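Local coordinates for 3-methyladenine DNA glycosylase (Helicobacter pylori, PDB 1PU6), which probably removes alkylated bases such as 3-methyladenine from DNA as a helix-hairpin-helix glycosylase of base excision repair, at residues 145-157 with 165-177. Numbering follows the deposited sequence.
Sequences EVMVVDKYSYLFL and EDYDELQHFFEKG
Gln171 and Glu175, one turn apart on helix 167-177, bind the backbone N and O of Met147. Gln171 NE2 donates to Met147 O over 2.9 Å; Met147 O lies in the side-chain amide plane of Gln171, while NE2 stands 43° out of the Met147 carbonyl plane. Met147 N gives a nearly straight bond of 3.0 Å to Glu175 OE1, on the anti side of the carboxylate. A water donates to Glu145 O and, weakly, to Glu175 OE2. Tyr167 OH accepts a weak bond from Val149 N at 3.3 Å. Asp135 of helix 131-141 is the stronger partner of Tyr167 OH and also takes a bond from Gln171 NE2. Asp150 N-caps helix 151-157: its OD2 accepts from Ser153 N and Ser153 OG from opposite faces of the carboxylate plane.

Val149 turns its side chain into helix 167-177. With chi1 at -61°, CG2 lies between the backbone N and the carbonyl carbon and sits over the centre of the Tyr167 ring, a CH-pi contact 3.6 Å from the centroid. Its CG1 meets Phe174 CD2. Met147 makes an oblique Met-aromatic contact with the same phenyl ring, with CE 3.9 Å from Phe174 CD1. Further along, Leu157 CG approaches Phe174 CZ. Leu157 also lies against Leu170 and Phe173, with Leu157 CD2 3.6 Å from Phe173 CE1. At the margin, Glu165 CG lies 3.5 Å from Tyr154 CE1.

Side-chain groups of helix 167-177 hold the backbone of Met147 and, weakly, Val149. Apolar side chains of that chain and of Leu157 pack on helix 167-177, which meets helix 151-157 at 67° within the HhH-GPD fold.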
loop_
_atom_site.group_PDB
_atom_site.type_symbol
_atom_site.label_atom_id
_atom_site.label_comp_id
_atom_site.label_asym_id
_atom_site.label_seq_id
_atom_site.Cartn_x
_atom_site.Cartn_y
_atom_site.Cartn_z
ATOM N N GLU A 145 5.649 -10.574 2.361
ATOM C CA GLU A 145 6.029 -10.862 0.957
ATOM C C GLU A 145 4.793 -10.914 0.084
ATOM O O GLU A 145 4.313 -11.977 -0.261
ATOM C CB GLU A 145 6.868 -12.167 0.840
ATOM C CG GLU A 145 8.210 -12.048 1.570
ATOM C CD GLU A 145 8.955 -13.384 1.758
ATOM O OE1 GLU A 145 10.152 -13.298 2.185
ATOM O OE2 GLU A 145 8.366 -14.518 1.535
ATOM N N VAL A 146 4.246 -9.733 -0.204
ATOM C CA VAL A 146 3.027 -9.559 -1.011
ATOM C C VAL A 146 3.296 -8.450 -2.016
ATOM O O VAL A 146 3.801 -7.356 -1.638
ATOM C CB VAL A 146 1.875 -9.073 -0.088
ATOM C CG1 VAL A 146 0.680 -8.674 -0.878
ATOM C CG2 VAL A 146 1.542 -10.236 0.889
ATOM N N MET A 147 2.958 -8.666 -3.295
ATOM C CA MET A 147 3.053 -7.568 -4.284
ATOM C C MET A 147 1.660 -6.960 -4.585
ATOM O O MET A 147 0.775 -7.662 -5.055
ATOM C CB MET A 147 3.698 -8.016 -5.602
ATOM C CG MET A 147 4.203 -6.654 -6.411
ATOM S SD MET A 147 5.151 -7.082 -7.703
ATOM C CE MET A 147 4.713 -5.702 -8.829
ATOM N N VAL A 148 1.488 -5.664 -4.355
ATOM C CA VAL A 148 0.230 -4.967 -4.630
ATOM C C VAL A 148 0.091 -4.859 -6.152
ATOM O O VAL A 148 1.100 -4.617 -6.844
ATOM C CB VAL A 148 0.298 -3.539 -4.065
ATOM C CG1 VAL A 148 -0.917 -2.703 -4.508
ATOM C CG2 VAL A 148 0.397 -3.615 -2.536
ATOM N N VAL A 149 -1.137 -5.058 -6.652
ATOM C CA VAL A 149 -1.493 -4.682 -8.042
ATOM C C VAL A 149 -2.713 -3.783 -8.052
ATOM O O VAL A 149 -3.322 -3.558 -6.999
ATOM C CB VAL A 149 -1.681 -5.919 -8.988
ATOM C CG1 VAL A 149 -0.317 -6.717 -9.066
ATOM C CG2 VAL A 149 -2.842 -6.816 -8.546
ATOM N N ASP A 150 -3.050 -3.215 -9.213
ATOM C CA ASP A 150 -4.023 -2.081 -9.272
ATOM C C ASP A 150 -4.337 -1.809 -10.759
ATOM O O ASP A 150 -3.810 -2.497 -11.634
ATOM C CB ASP A 150 -3.408 -0.797 -8.645
ATOM C CG ASP A 150 -2.057 -0.423 -9.241
ATOM O OD1 ASP A 150 -1.483 0.608 -8.804
ATOM O OD2 ASP A 150 -1.490 -1.076 -10.151
ATOM N N LYS A 151 -5.191 -0.815 -11.029
ATOM C CA LYS A 151 -5.542 -0.441 -12.404
ATOM C C LYS A 151 -4.271 -0.084 -13.206
ATOM O O LYS A 151 -4.139 -0.469 -14.380
ATOM C CB LYS A 151 -6.528 0.743 -12.436
ATOM C CG LYS A 151 -7.114 0.975 -13.847
ATOM N N TYR A 152 -3.308 0.605 -12.582
ATOM C CA TYR A 152 -2.084 0.930 -13.321
ATOM C C TYR A 152 -1.391 -0.335 -13.818
ATOM O O TYR A 152 -0.927 -0.380 -14.945
ATOM C CB TYR A 152 -1.107 1.716 -12.478
ATOM C CG TYR A 152 -1.469 3.136 -12.138
ATOM C CD1 TYR A 152 -1.379 3.585 -10.821
ATOM C CD2 TYR A 152 -1.845 4.045 -13.117
ATOM C CE1 TYR A 152 -1.661 4.916 -10.470
ATOM C CE2 TYR A 152 -2.136 5.371 -12.780
ATOM C CZ TYR A 152 -2.030 5.797 -11.444
ATOM O OH TYR A 152 -2.335 7.100 -11.080
ATOM N N SER A 153 -1.294 -1.365 -12.957
ATOM C CA SER A 153 -0.558 -2.595 -13.306
ATOM C C SER A 153 -1.292 -3.303 -14.428
ATOM O O SER A 153 -0.670 -3.892 -15.321
ATOM C CB SER A 153 -0.491 -3.562 -12.092
ATOM O OG SER A 153 0.172 -2.909 -11.027
ATOM N N TYR A 154 -2.621 -3.359 -14.315
ATOM C CA TYR A 154 -3.439 -3.949 -15.364
ATOM C C TYR A 154 -3.183 -3.296 -16.719
ATOM O O TYR A 154 -2.984 -4.001 -17.703
ATOM C CB TYR A 154 -4.938 -3.855 -14.987
ATOM C CG TYR A 154 -5.835 -4.275 -16.106
ATOM C CD1 TYR A 154 -6.005 -5.616 -16.450
ATOM C CD2 TYR A 154 -6.505 -3.305 -16.842
ATOM C CE1 TYR A 154 -6.846 -5.967 -17.523
ATOM C CE2 TYR A 154 -7.325 -3.624 -17.860
ATOM C CZ TYR A 154 -7.492 -4.952 -18.224
ATOM O OH TYR A 154 -8.320 -5.195 -19.283
ATOM N N LEU A 155 -3.248 -1.968 -16.771
ATOM C CA LEU A 155 -3.115 -1.224 -18.024
ATOM C C LEU A 155 -1.717 -1.328 -18.557
ATOM O O LEU A 155 -1.552 -1.425 -19.781
ATOM C CB LEU A 155 -3.458 0.271 -17.822
ATOM C CG LEU A 155 -4.948 0.579 -17.560
ATOM C CD1 LEU A 155 -5.135 2.034 -17.188
ATOM C CD2 LEU A 155 -5.817 0.216 -18.789
ATOM N N PHE A 156 -0.711 -1.305 -17.653
ATOM C CA PHE A 156 0.707 -1.483 -18.008
ATOM C C PHE A 156 0.927 -2.849 -18.692
ATOM O O PHE A 156 1.555 -2.933 -19.760
ATOM C CB PHE A 156 1.577 -1.323 -16.728
ATOM C CG PHE A 156 3.045 -1.618 -16.936
ATOM C CD1 PHE A 156 3.543 -2.919 -16.846
ATOM C CD2 PHE A 156 3.931 -0.581 -17.200
ATOM C CE1 PHE A 156 4.906 -3.171 -17.056
ATOM C CE2 PHE A 156 5.299 -0.815 -17.382
ATOM C CZ PHE A 156 5.794 -2.102 -17.304
ATOM N N LEU A 157 0.400 -3.923 -18.111
ATOM C CA LEU A 157 0.578 -5.260 -18.702
ATOM C C LEU A 157 -0.209 -5.406 -19.998
ATOM O O LEU A 157 0.307 -5.985 -20.962
ATOM C CB LEU A 157 0.141 -6.325 -17.723
ATOM C CG LEU A 157 1.070 -7.289 -17.054
ATOM C CD1 LEU A 157 0.265 -8.510 -16.458
ATOM C CD2 LEU A 157 2.285 -7.768 -17.899
ATOM N N GLU A 165 -7.597 -9.582 -16.013
ATOM C CA GLU A 165 -8.534 -8.691 -15.340
ATOM C C GLU A 165 -8.731 -9.056 -13.871
ATOM O O GLU A 165 -9.071 -8.170 -13.073
ATOM C CB GLU A 165 -9.879 -8.661 -16.089
ATOM C CG GLU A 165 -9.929 -7.570 -17.158
ATOM C CD GLU A 165 -10.284 -8.085 -18.536
ATOM O OE1 GLU A 165 -9.354 -8.525 -19.244
ATOM O OE2 GLU A 165 -11.489 -8.023 -18.915
ATOM N N ASP A 166 -8.496 -10.318 -13.488
ATOM C CA ASP A 166 -8.757 -10.730 -12.121
ATOM C C ASP A 166 -7.615 -10.327 -11.198
ATOM O O ASP A 166 -6.445 -10.627 -11.512
ATOM C CB ASP A 166 -8.951 -12.234 -12.078
ATOM C CG ASP A 166 -9.179 -12.736 -10.694
ATOM O OD1 ASP A 166 -10.349 -12.661 -10.208
ATOM O OD2 ASP A 166 -8.239 -13.210 -10.004
ATOM N N TYR A 167 -7.943 -9.683 -10.070
ATOM C CA TYR A 167 -6.876 -9.156 -9.177
ATOM C C TYR A 167 -5.891 -10.262 -8.764
ATOM O O TYR A 167 -4.689 -10.053 -8.854
ATOM C CB TYR A 167 -7.491 -8.472 -7.900
ATOM C CG TYR A 167 -6.465 -7.848 -6.986
ATOM C CD1 TYR A 167 -6.312 -6.444 -6.938
ATOM C CD2 TYR A 167 -5.615 -8.647 -6.217
ATOM C CE1 TYR A 167 -5.352 -5.858 -6.131
ATOM C CE2 TYR A 167 -4.639 -8.102 -5.459
ATOM C CZ TYR A 167 -4.516 -6.705 -5.388
ATOM O OH TYR A 167 -3.506 -6.177 -4.597
ATOM N N ASP A 168 -6.367 -11.407 -8.263
ATOM C CA ASP A 168 -5.437 -12.399 -7.686
ATOM C C ASP A 168 -4.529 -13.070 -8.732
ATOM O O ASP A 168 -3.379 -13.461 -8.461
ATOM C CB ASP A 168 -6.171 -13.492 -6.916
ATOM C CG ASP A 168 -6.820 -12.967 -5.617
ATOM O OD1 ASP A 168 -7.761 -13.618 -5.084
ATOM O OD2 ASP A 168 -6.499 -11.912 -5.074
ATOM N N GLU A 169 -5.060 -13.212 -9.938
ATOM C CA GLU A 169 -4.277 -13.773 -11.049
ATOM C C GLU A 169 -3.246 -12.788 -11.588
ATOM O O GLU A 169 -2.142 -13.176 -11.895
ATOM C CB GLU A 169 -5.240 -14.200 -12.160
ATOM C CG GLU A 169 -6.097 -15.380 -11.658
ATOM C CD GLU A 169 -7.081 -15.907 -12.701
ATOM O OE1 GLU A 169 -7.959 -16.751 -12.332
ATOM O OE2 GLU A 169 -6.961 -15.527 -13.887
ATOM N N LEU A 170 -3.598 -11.505 -11.593
ATOM C CA LEU A 170 -2.670 -10.443 -11.966
ATOM C C LEU A 170 -1.516 -10.374 -10.933
ATOM O O LEU A 170 -0.328 -10.312 -11.259
ATOM C CB LEU A 170 -3.453 -9.142 -11.961
ATOM C CG LEU A 170 -2.999 -7.949 -12.774
ATOM C CD1 LEU A 170 -3.448 -6.576 -12.258
ATOM C CD2 LEU A 170 -1.899 -7.982 -13.834
ATOM N N GLN A 171 -1.892 -10.407 -9.655
ATOM C CA GLN A 171 -0.896 -10.506 -8.596
ATOM C C GLN A 171 0.030 -11.762 -8.731
ATOM O O GLN A 171 1.256 -11.693 -8.535
ATOM C CB GLN A 171 -1.594 -10.536 -7.259
ATOM C CG GLN A 171 -0.688 -10.718 -6.089
ATOM C CD GLN A 171 -1.492 -10.539 -4.811
ATOM O OE1 GLN A 171 -2.386 -11.360 -4.539
ATOM N NE2 GLN A 171 -1.229 -9.454 -4.068
ATOM N N HIS A 172 -0.570 -12.923 -8.997
ATOM C CA HIS A 172 0.231 -14.124 -9.084
ATOM C C HIS A 172 1.186 -14.064 -10.262
ATOM O O HIS A 172 2.336 -14.502 -10.147
ATOM C CB HIS A 172 -0.667 -15.384 -9.237
ATOM C CG HIS A 172 0.103 -16.680 -9.070
ATOM N ND1 HIS A 172 -0.173 -17.815 -9.804
ATOM C CD2 HIS A 172 1.111 -17.022 -8.226
ATOM C CE1 HIS A 172 0.646 -18.795 -9.445
ATOM N NE2 HIS A 172 1.456 -18.333 -8.512
ATOM N N PHE A 173 0.740 -13.485 -11.389
ATOM C CA PHE A 173 1.650 -13.271 -12.514
ATOM C C PHE A 173 2.856 -12.452 -12.060
ATOM O O PHE A 173 4.031 -12.802 -12.356
ATOM C CB PHE A 173 0.952 -12.470 -13.670
ATOM C CG PHE A 173 1.935 -12.021 -14.749
ATOM C CD1 PHE A 173 2.566 -10.764 -14.665
ATOM C CD2 PHE A 173 2.278 -12.876 -15.820
ATOM C CE1 PHE A 173 3.455 -10.348 -15.625
ATOM C CE2 PHE A 173 3.211 -12.444 -16.799
ATOM C CZ PHE A 173 3.803 -11.193 -16.681
ATOM N N PHE A 174 2.616 -11.342 -11.335
ATOM C CA PHE A 174 3.757 -10.485 -10.906
ATOM C C PHE A 174 4.665 -11.183 -9.869
ATOM O O PHE A 174 5.904 -11.160 -9.992
ATOM C CB PHE A 174 3.262 -9.114 -10.445
ATOM C CG PHE A 174 3.092 -8.131 -11.581
ATOM C CD1 PHE A 174 4.209 -7.537 -12.181
ATOM C CD2 PHE A 174 1.806 -7.805 -12.080
ATOM C CE1 PHE A 174 4.072 -6.640 -13.272
ATOM C CE2 PHE A 174 1.632 -6.890 -13.154
ATOM C CZ PHE A 174 2.773 -6.309 -13.760
ATOM N N GLU A 175 4.063 -11.902 -8.923
ATOM C CA GLU A 175 4.861 -12.603 -7.892
ATOM C C GLU A 175 5.662 -13.770 -8.451
ATOM O O GLU A 175 6.840 -13.957 -8.091
ATOM C CB GLU A 175 3.975 -13.102 -6.723
ATOM C CG GLU A 175 3.489 -11.925 -5.873
ATOM C CD GLU A 175 2.525 -12.321 -4.745
ATOM O OE1 GLU A 175 2.033 -11.420 -3.987
ATOM O OE2 GLU A 175 2.270 -13.539 -4.600
ATOM N N LYS A 176 5.004 -14.610 -9.247
ATOM C CA LYS A 176 5.651 -15.868 -9.628
ATOM C C LYS A 176 6.934 -15.696 -10.475
ATOM O O LYS A 176 7.870 -16.495 -10.348
ATOM C CB LYS A 176 4.642 -16.818 -10.292
ATOM C CG LYS A 176 4.316 -16.561 -11.742
ATOM C CD LYS A 176 3.016 -17.348 -12.127
ATOM C CE LYS A 176 3.024 -17.937 -13.532
ATOM N NZ LYS A 176 4.139 -18.928 -13.744
ATOM N N GLY A 177 6.982 -14.671 -11.328
ATOM C CA GLY A 177 8.188 -14.431 -12.119
ATOM C C GLY A 177 9.378 -14.114 -11.210
ATOM O O GLY A 177 10.494 -14.522 -11.479
HETATM O O HOH W 1 3.707 -14.156 -2.249
#